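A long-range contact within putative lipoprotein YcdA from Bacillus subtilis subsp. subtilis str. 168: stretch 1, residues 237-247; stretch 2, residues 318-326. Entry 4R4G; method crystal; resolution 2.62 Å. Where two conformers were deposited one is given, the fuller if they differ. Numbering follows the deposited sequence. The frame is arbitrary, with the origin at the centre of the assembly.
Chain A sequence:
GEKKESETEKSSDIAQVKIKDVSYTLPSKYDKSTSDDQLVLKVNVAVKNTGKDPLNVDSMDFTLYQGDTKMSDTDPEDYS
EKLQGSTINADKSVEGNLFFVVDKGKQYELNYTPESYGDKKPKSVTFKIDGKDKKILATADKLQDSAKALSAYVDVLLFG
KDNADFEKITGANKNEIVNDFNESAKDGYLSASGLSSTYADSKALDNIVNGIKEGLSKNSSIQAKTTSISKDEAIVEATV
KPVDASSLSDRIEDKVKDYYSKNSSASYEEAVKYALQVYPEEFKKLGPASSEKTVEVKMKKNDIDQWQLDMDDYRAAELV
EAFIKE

Stretch 1 (237-247) EATVKPVDASS
Stretch 2, residues 318-326: ELVEAFIKE

The two stretches belong to one chain, and no touching residues are closer than 79 positions in sequence. Together they bury 547 Å². Residues 237-241 continue a strand that begins earlier in the chain, Pro 242 interrupts it, and 243-244 are strand again. Stretch 2 enters as a helix, passes through a type I turn from Glu 321 to Ile 324, and continues as a short strand at 324-325. Ala 322 and Phe 323 hold the turn conformation, with phi/psi of -72/-12 and -84/-15. Ile 324 then extends to -132/118 and Lys 325 to -95/136.

The two short strands run parallel. Val 243 pairs with Ile 324 and Asp 244 with Lys 325, each with CA atoms 5.0 Å apart. Three backbone hydrogen bonds set this register. Val 243 N donates to Phe 323 O at 3.0 Å, with an angle of 163°. Lys 325 N donates to Val 243 O at 3.0 Å and 165°. Ala 245 N donates to Lys 325 O at 2.9 Å and 151°. Val 243 thus uses both its N and O, bonding to the residues that flank its partner, as is usual in parallel pairing. Pro 242 has no amide hydrogen to give. Its phi/psi is -82/166 and its ring is C-gamma endo. Pro 242 packs instead, with Pro 242 CB 3.4 Å from Ala 322 O and Pro 242 CG 3.8 Å from Lys 325 CB.

Further back, the strand meets the helix and turn through apolar side chains. Ala 238 and Val 240 point toward stretch 2, while Thr 239 and Lys 241 point away, the alternation expected of a strand. Ala 238 CB lies 3.7 Å from Leu 319 CD1. Leu 319 leaves its backbone sideways, but chi1 168° (t) and chi2 70° (p) bring its end nearer to the strand. Leu 319 CD1 also lies 4.2 Å from Val 240 CG2.

Val 240 has chi1 173° (t). Val 240 CG1 sits 3.7 Å from the centroid of the Phe 323 ring, 8° off the ring normal, a CH-pi contact over one face. The CA-to-CB bond of Phe 323 points away, but chi1 -82° (m) and chi2 87° bring the ring back to the valine. Val 240 CG1 is also 3.3 Å from Ala 322 O, and Val 240 CB is 4.3 Å from Ala 322 CB.

Val 243 (chi1 158°, t) and Ile 324 (-63°, m; 166°, t) share one face of the parallel pair. Beyond the pair, Ala 245 CB meets Ile 324 CG2 at 3.8 Å. Asp 244 and Lys 325 share the other face. Lys 325 is extended, all four chi angles t, so its end leads away; NZ is hydrogen-bonded elsewhere in the structure. The side chain of Asp 244 (chi1 -179°, t; chi2 15°) bonds within its own stretch: Asp 244 OD1 accepts from Ser 246 N at 3.2 Å and from Ser 246 OG at 2.7 Å. Ser 246 chi1 of 53° (p) places OG for this bond. At the chain end, Glu 326 OXT is 3.5 Å from Ser 246 CA.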

ATOM      1  N   GLU A 237      -3.846   2.061  -1.375  1.00 66.03           N
ATOM      2  CA  GLU A 237      -5.074   2.809  -1.552  1.00 67.07           C
ATOM      3  C   GLU A 237      -4.789   4.243  -1.116  1.00 70.99           C
ATOM      4  O   GLU A 237      -4.554   4.505   0.068  1.00 71.24           O
ATOM      5  CB  GLU A 237      -6.170   2.140  -0.716  1.00 68.98           C
ATOM      6  CG  GLU A 237      -7.589   2.592  -0.980  1.00 83.82           C
ATOM      7  CD  GLU A 237      -8.641   1.546  -0.654  1.00112.00           C
ATOM      8  OE1 GLU A 237      -8.552   0.413  -1.189  1.00111.18           O
ATOM      9  OE2 GLU A 237      -9.574   1.873   0.115  1.00106.13           O
ATOM     10  N   ALA A 238      -4.712   5.155  -2.086  1.00 66.58           N
ATOM     11  CA  ALA A 238      -4.426   6.562  -1.817  1.00 64.47           C
ATOM     12  C   ALA A 238      -5.708   7.361  -1.797  1.00 65.82           C
ATOM     13  O   ALA A 238      -6.442   7.377  -2.784  1.00 65.54           O
ATOM     14  CB  ALA A 238      -3.477   7.107  -2.857  1.00 64.92           C
ATOM     15  N   THR A 239      -6.017   7.969  -0.651  1.00 61.53           N
ATOM     16  CA  THR A 239      -7.223   8.774  -0.535  1.00 62.65           C
ATOM     17  C   THR A 239      -6.723  10.191  -0.569  1.00 68.47           C
ATOM     18  O   THR A 239      -5.988  10.634   0.323  1.00 69.77           O
ATOM     19  CB  THR A 239      -8.074   8.363   0.685  1.00 70.38           C
ATOM     20  OG1 THR A 239      -8.379   6.946   0.622  1.00 68.65           O
ATOM     21  CG2 THR A 239      -9.349   9.180   0.794  1.00 63.98           C
ATOM     22  N   VAL A 240      -7.060  10.880  -1.652  1.00 64.36           N
ATOM     23  CA  VAL A 240      -6.536  12.194  -1.905  1.00 63.32           C
ATOM     24  C   VAL A 240      -7.593  13.273  -1.814  1.00 71.05           C
ATOM     25  O   VAL A 240      -8.627  13.184  -2.484  1.00 71.89           O
ATOM     26  CB  VAL A 240      -5.860  12.204  -3.316  1.00 65.29           C
ATOM     27  CG1 VAL A 240      -5.424  13.617  -3.737  1.00 65.21           C
ATOM     28  CG2 VAL A 240      -4.682  11.223  -3.388  1.00 63.05           C
ATOM     29  N   LYS A 241      -7.290  14.320  -0.995  1.00 68.99           N
ATOM     30  CA  LYS A 241      -8.065  15.545  -0.844  0.50 70.26           C
ATOM     31  C   LYS A 241      -7.456  16.529  -1.855  1.00 74.01           C
ATOM     32  O   LYS A 241      -6.306  16.938  -1.650  1.00 72.41           O
ATOM     33  CB  LYS A 241      -7.978  16.052   0.617  0.50 73.42           C
ATOM     34  CG  LYS A 241      -8.739  17.356   0.911  0.50 86.15           C
ATOM     35  CD  LYS A 241      -8.651  17.772   2.400  0.50 96.29           C
ATOM     36  CE  LYS A 241      -7.336  18.422   2.797  0.50 99.33           C
ATOM     37  NZ  LYS A 241      -7.228  18.619   4.265  0.50104.23           N
ATOM     38  N   PRO A 242      -8.115  16.844  -2.990  1.00 71.43           N
ATOM     39  CA  PRO A 242      -7.466  17.722  -3.966  1.00 70.87           C
ATOM     40  C   PRO A 242      -7.577  19.199  -3.662  1.00 77.58           C
ATOM     41  O   PRO A 242      -8.407  19.593  -2.851  1.00 80.77           O
ATOM     42  CB  PRO A 242      -8.219  17.412  -5.261  1.00 73.21           C
ATOM     43  CG  PRO A 242      -9.560  17.018  -4.831  1.00 79.74           C
ATOM     44  CD  PRO A 242      -9.455  16.422  -3.456  1.00 74.85           C
ATOM     45  N   VAL A 243      -6.766  20.013  -4.352  1.00 71.33           N
ATOM     46  CA  VAL A 243      -6.866  21.452  -4.310  1.00 72.33           C
ATOM     47  C   VAL A 243      -8.074  21.744  -5.235  1.00 81.78           C
ATOM     48  O   VAL A 243      -8.192  21.113  -6.292  1.00 80.77           O
ATOM     49  CB  VAL A 243      -5.515  22.132  -4.755  1.00 74.07           C
ATOM     50  CG1 VAL A 243      -5.710  23.551  -5.230  1.00 73.66           C
ATOM     51  CG2 VAL A 243      -4.472  22.106  -3.648  1.00 73.61           C
ATOM     52  N   ASP A 244      -9.003  22.628  -4.814  1.00 82.95           N
ATOM     53  CA  ASP A 244     -10.147  22.992  -5.654  1.00 84.88           C
ATOM     54  C   ASP A 244      -9.746  24.159  -6.539  1.00 86.51           C
ATOM     55  O   ASP A 244      -9.762  25.306  -6.100  1.00 87.69           O
ATOM     56  CB  ASP A 244     -11.408  23.309  -4.821  1.00 89.89           C
ATOM     57  CG  ASP A 244     -12.643  23.669  -5.640  1.00104.07           C
ATOM     58  OD1 ASP A 244     -12.644  23.418  -6.866  1.00102.89           O
ATOM     59  OD2 ASP A 244     -13.613  24.187  -5.050  1.00116.99           O
ATOM     60  N   ALA A 245      -9.371  23.847  -7.784  1.00 81.59           N
ATOM     61  CA  ALA A 245      -8.902  24.803  -8.785  1.00 81.67           C
ATOM     62  C   ALA A 245     -10.029  25.259  -9.703  1.00 90.41           C
ATOM     63  O   ALA A 245      -9.767  25.856 -10.761  1.00 90.12           O
ATOM     64  CB  ALA A 245      -7.778  24.193  -9.601  1.00 80.00           C
ATOM     65  N   SER A 246     -11.283  25.036  -9.268  1.00 90.32           N
ATOM     66  CA  SER A 246     -12.471  25.413 -10.027  1.00 93.62           C
ATOM     67  C   SER A 246     -12.449  26.880 -10.381  1.00 98.43           C
ATOM     68  O   SER A 246     -12.772  27.226 -11.517  1.00100.93           O
ATOM     69  CB  SER A 246     -13.749  25.065  -9.266  1.00100.80           C
ATOM     70  OG  SER A 246     -13.759  25.598  -7.951  1.00112.94           O
ATOM     71  N   SER A 247     -11.977  27.730  -9.456  1.00 93.25           N
ATOM     72  CA  SER A 247     -11.918  29.183  -9.663  1.00 93.13           C
ATOM     73  C   SER A 247     -10.697  29.684 -10.415  1.00 93.70           C
ATOM     74  O   SER A 247     -10.728  30.834 -10.854  1.00 95.40           O
ATOM     75  CB  SER A 247     -11.963  29.905  -8.322  1.00 97.03           C
ATOM     76  OG  SER A 247     -10.879  29.525  -7.491  1.00105.90           O
ATOM     77  N   GLU A 318      -3.114   8.664 -12.749  1.00 76.17           N
ATOM     78  CA  GLU A 318      -4.394   8.831 -12.067  1.00 75.55           C
ATOM     79  C   GLU A 318      -4.202   9.358 -10.671  1.00 74.52           C
ATOM     80  O   GLU A 318      -5.054  10.094 -10.186  1.00 75.57           O
ATOM     81  CB  GLU A 318      -5.102   7.488 -11.994  1.00 78.56           C
ATOM     82  CG  GLU A 318      -6.467   7.480 -12.649  1.00 97.66           C
ATOM     83  CD  GLU A 318      -6.934   6.086 -13.007  1.00120.89           C
ATOM     84  OE1 GLU A 318      -7.017   5.231 -12.094  1.00100.94           O
ATOM     85  OE2 GLU A 318      -7.182   5.843 -14.212  1.00119.74           O
ATOM     86  N   LEU A 319      -3.102   8.958 -10.011  1.00 66.64           N
ATOM     87  CA  LEU A 319      -2.774   9.409  -8.669  1.00 63.81           C
ATOM     88  C   LEU A 319      -2.417  10.907  -8.733  1.00 70.86           C
ATOM     89  O   LEU A 319      -2.996  11.717  -7.993  1.00 71.63           O
ATOM     90  CB  LEU A 319      -1.630   8.559  -8.097  1.00 61.82           C
ATOM     91  CG  LEU A 319      -0.947   9.055  -6.814  1.00 63.07           C
ATOM     92  CD1 LEU A 319      -1.878   8.944  -5.592  1.00 60.63           C
ATOM     93  CD2 LEU A 319       0.388   8.338  -6.602  1.00 61.87           C
ATOM     94  N   VAL A 320      -1.524  11.272  -9.676  1.00 66.57           N
ATOM     95  CA  VAL A 320      -1.085  12.649  -9.901  1.00 65.90           C
ATOM     96  C   VAL A 320      -2.297  13.527 -10.269  1.00 71.20           C
ATOM     97  O   VAL A 320      -2.457  14.587  -9.671  1.00 70.83           O
ATOM     98  CB  VAL A 320       0.033  12.699 -10.969  1.00 70.02           C
ATOM     99  CG1 VAL A 320       0.457  14.127 -11.269  1.00 69.50           C
ATOM    100  CG2 VAL A 320       1.239  11.874 -10.531  1.00 69.76           C
ATOM    101  N   GLU A 321      -3.183  13.052 -11.175  1.00 69.86           N
ATOM    102  CA  GLU A 321      -4.385  13.783 -11.619  1.00 71.15           C
ATOM    103  C   GLU A 321      -5.381  14.009 -10.490  1.00 75.57           C
ATOM    104  O   GLU A 321      -6.177  14.942 -10.560  1.00 77.02           O
ATOM    105  CB  GLU A 321      -5.101  13.037 -12.763  1.00 74.46           C
ATOM    106  CG  GLU A 321      -4.439  13.167 -14.127  1.00 89.50           C
ATOM    107  CD  GLU A 321      -4.939  12.234 -15.222  1.00127.40           C
ATOM    108  OE1 GLU A 321      -5.636  11.239 -14.907  1.00133.69           O
ATOM    109  OE2 GLU A 321      -4.595  12.483 -16.402  1.00122.34           O
ATOM    110  N   ALA A 322      -5.368  13.135  -9.471  1.00 71.31           N
ATOM    111  CA  ALA A 322      -6.294  13.182  -8.332  1.00 70.51           C
ATOM    112  C   ALA A 322      -6.022  14.344  -7.366  1.00 72.40           C
ATOM    113  O   ALA A 322      -6.859  14.598  -6.495  1.00 73.23           O
ATOM    114  CB  ALA A 322      -6.234  11.867  -7.564  1.00 70.27           C
ATOM    115  N   PHE A 323      -4.866  15.029  -7.502  1.00 65.28           N
ATOM    116  CA  PHE A 323      -4.458  16.097  -6.591  1.00 62.54           C
ATOM    117  C   PHE A 323      -5.053  17.460  -6.917  1.00 70.13           C
ATOM    118  O   PHE A 323      -5.028  18.340  -6.058  1.00 71.31           O
ATOM    119  CB  PHE A 323      -2.934  16.173  -6.526  1.00 61.46           C
ATOM    120  CG  PHE A 323      -2.375  15.153  -5.559  1.00 60.27           C
ATOM    121  CD1 PHE A 323      -2.091  13.857  -5.975  1.00 60.42           C
ATOM    122  CD2 PHE A 323      -2.199  15.468  -4.213  1.00 59.80           C
ATOM    123  CE1 PHE A 323      -1.629  12.905  -5.071  1.00 58.50           C
ATOM    124  CE2 PHE A 323      -1.726  14.514  -3.316  1.00 60.35           C
ATOM    125  CZ  PHE A 323      -1.421  13.248  -3.759  1.00 56.93           C
ATOM    126  N   ILE A 324      -5.610  17.636  -8.123  1.00 68.75           N
ATOM    127  CA  ILE A 324      -6.214  18.890  -8.552  1.00 69.97           C
ATOM    128  C   ILE A 324      -7.585  18.614  -9.153  1.00 78.49           C
ATOM    129  O   ILE A 324      -7.701  17.910 -10.157  1.00 76.93           O
ATOM    130  CB  ILE A 324      -5.305  19.685  -9.538  1.00 72.24           C
ATOM    131  CG1 ILE A 324      -3.977  20.120  -8.873  1.00 70.57           C
ATOM    132  CG2 ILE A 324      -6.055  20.904 -10.133  1.00 73.59           C
ATOM    133  CD1 ILE A 324      -2.884  20.600  -9.842  1.00 71.71           C
ATOM    134  N   LYS A 325      -8.615  19.191  -8.518  1.00 80.96           N
ATOM    135  CA  LYS A 325     -10.020  19.149  -8.932  1.00 84.32           C
ATOM    136  C   LYS A 325     -10.299  20.401  -9.733  1.00 91.77           C
ATOM    137  O   LYS A 325      -9.872  21.480  -9.332  1.00 91.63           O
ATOM    138  CB  LYS A 325     -10.955  19.052  -7.698  1.00 88.02           C
ATOM    139  CG  LYS A 325     -12.453  18.924  -8.025  1.00105.97           C
ATOM    140  CD  LYS A 325     -13.261  18.454  -6.812  1.00114.42           C
ATOM    141  CE  LYS A 325     -14.749  18.684  -6.930  1.00124.47           C
ATOM    142  NZ  LYS A 325     -15.441  18.486  -5.623  1.00131.21           N
ATOM    143  N   GLU A 326     -10.999  20.268 -10.857  1.00 91.75           N
ATOM    144  CA  GLU A 326     -11.336  21.415 -11.699  1.00 99.88           C
ATOM    145  C   GLU A 326     -12.850  21.720 -11.633  1.00124.21           C
ATOM    146  O   GLU A 326     -13.618  20.913 -11.055  1.00128.66           O
ATOM    147  CB  GLU A 326     -10.886  21.170 -13.144  1.00101.78           C
ATOM    148  CG  GLU A 326      -9.405  20.861 -13.273  1.00114.11           C
ATOM    149  CD  GLU A 326      -8.892  20.816 -14.698  1.00145.70           C
ATOM    150  OE1 GLU A 326      -8.903  21.870 -15.378  1.00139.10           O
ATOM    151  OE2 GLU A 326      -8.454  19.724 -15.130  1.00144.26           O
ATOM    152  OXT GLU A 326     -13.262  22.792 -12.127  1.00145.80           O
TER